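Side-chain contact in large ribosomal subunit protein uL10 (Thermotoga maritima, PDB 1ZAV), which forms the base of the ribosomal stalk, binding large-subunit rRNA and L7/L12 dimers and taking part in the ribosome's interaction with GTP-bound translation factors: residues Glu130-Ala133 / Lys134-Ser137. Sequence-based numbering, arbitrary orientation.
Sequences ENIA and KLPS
Leu-135 lies against the carbonyls of Asn-131 and Ile-132 near the end of the helix 126-133. Its CB lies 3.4 Å from Ile-132 O. CG comes closer, 3.2 Å from Ile-132 O, and also borders Asn-131 O. The methyls then part: CD1 runs past Ile-132 O toward the Ile-132 side chain, where CG2 is 4.3 Å away, and CD2 stays at Asn-131 O. The first torsion explains this reach, since it sets CG beside the backbone N (chi1 -65°), the atom already bound to the helix end.

That bond, Leu-135 N to Ile-132 O, is nearly straight (165°) at 3.1 Å, but the donor sits above the carbonyl plane. One residue earlier, Lys-134 N closes the last helical turn on Glu-130 O at 3.0 Å. A water donates to Ala-133 O, and Lys-98 also binds Ala-133 O. Ile-132 and Leu-135 pack on Val-97 and Val-94 of the helix 94-106, and Leu-135 also meets an apolar side chain of another protein's chain. With an alanine at Leu-135, CG and both methyls go, and Ile-132 CG2 and the carbonyl of Asn-131 would probably lose their apolar neighbour. The link to the L7/L12-binding helix 138-176 thus leaves the helix 126-133 held by backbone hydrogen bonds, with the leucine side chain packed against the same turn: Ile-132 O accepts the N-H of Leu-135, while the leucine carbons merely lie against it.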
loop_
_atom_site.group_PDB
_atom_site.type_symbol
_atom_site.label_atom_id
_atom_site.label_comp_id
_atom_site.label_asym_id
_atom_site.label_seq_id
_atom_site.Cartn_x
_atom_site.Cartn_y
_atom_site.Cartn_z
ATOM N N GLU A 130 -5.913 0.273 -17.392
ATOM C CA GLU A 130 -5.197 1.458 -16.923
ATOM C C GLU A 130 -4.424 1.157 -15.637
ATOM O O GLU A 130 -3.299 1.621 -15.453
ATOM C CB GLU A 130 -6.180 2.603 -16.661
ATOM C CG GLU A 130 -5.505 3.894 -16.214
ATOM C CD GLU A 130 -6.494 4.977 -15.808
ATOM O OE1 GLU A 130 -6.040 6.084 -15.448
ATOM O OE2 GLU A 130 -7.719 4.721 -15.842
ATOM N N ASN A 131 -5.031 0.381 -14.744
ATOM C CA ASN A 131 -4.388 0.032 -13.479
ATOM C C ASN A 131 -3.057 -0.664 -13.748
ATOM O O ASN A 131 -2.010 -0.274 -13.223
ATOM C CB ASN A 131 -5.285 -0.902 -12.656
ATOM C CG ASN A 131 -6.604 -0.256 -12.257
ATOM O OD1 ASN A 131 -7.470 -0.907 -11.664
ATOM N ND2 ASN A 131 -6.764 1.026 -12.574
ATOM N N ILE A 132 -3.112 -1.705 -14.566
ATOM C CA ILE A 132 -1.923 -2.470 -14.910
ATOM C C ILE A 132 -0.902 -1.572 -15.601
ATOM O O ILE A 132 0.275 -1.579 -15.260
ATOM C CB ILE A 132 -2.279 -3.637 -15.862
ATOM C CG1 ILE A 132 -3.372 -4.507 -15.229
ATOM C CG2 ILE A 132 -1.035 -4.468 -16.153
ATOM C CD1 ILE A 132 -3.985 -5.513 -16.183
ATOM N N ALA A 133 -1.367 -0.790 -16.565
ATOM C CA ALA A 133 -0.493 0.095 -17.331
ATOM C C ALA A 133 0.268 1.096 -16.486
ATOM O O ALA A 133 1.401 1.468 -16.818
ATOM C CB ALA A 133 -1.302 0.830 -18.385
ATOM N N LYS A 134 -0.343 1.526 -15.388
ATOM C CA LYS A 134 0.281 2.515 -14.522
ATOM C C LYS A 134 1.055 1.936 -13.340
ATOM O O LYS A 134 1.516 2.685 -12.483
ATOM C CB LYS A 134 -0.781 3.494 -14.008
ATOM C CG LYS A 134 -0.216 4.824 -13.516
ATOM C CD LYS A 134 0.405 5.628 -14.656
ATOM C CE LYS A 134 0.870 7.008 -14.188
ATOM N NZ LYS A 134 1.256 7.901 -15.330
ATOM N N LEU A 135 1.193 0.614 -13.276
ATOM C CA LEU A 135 1.935 0.018 -12.175
ATOM C C LEU A 135 3.371 0.516 -12.234
ATOM O O LEU A 135 3.929 0.699 -13.318
ATOM C CB LEU A 135 1.933 -1.511 -12.271
ATOM C CG LEU A 135 0.589 -2.223 -12.124
ATOM C CD1 LEU A 135 0.783 -3.715 -12.347
ATOM C CD2 LEU A 135 0.009 -1.953 -10.744
ATOM N N PRO A 136 3.985 0.765 -11.068
ATOM C CA PRO A 136 5.373 1.241 -11.031
ATOM C C PRO A 136 6.327 0.082 -11.312
ATOM O O PRO A 136 5.915 -1.077 -11.313
ATOM C CB PRO A 136 5.510 1.783 -9.612
ATOM C CG PRO A 136 4.612 0.875 -8.826
ATOM C CD PRO A 136 3.396 0.741 -9.717
ATOM N N SER A 137 7.596 0.388 -11.548
ATOM C CA SER A 137 8.576 -0.661 -11.829
ATOM C C SER A 137 8.757 -1.564 -10.617
ATOM O O SER A 137 8.482 -1.165 -9.488
ATOM C CB SER A 137 9.930 -0.053 -12.202
ATOM O OG SER A 137 10.533 0.566 -11.080
HETATM O O HOH W 1 3.607 2.632 -14.838
#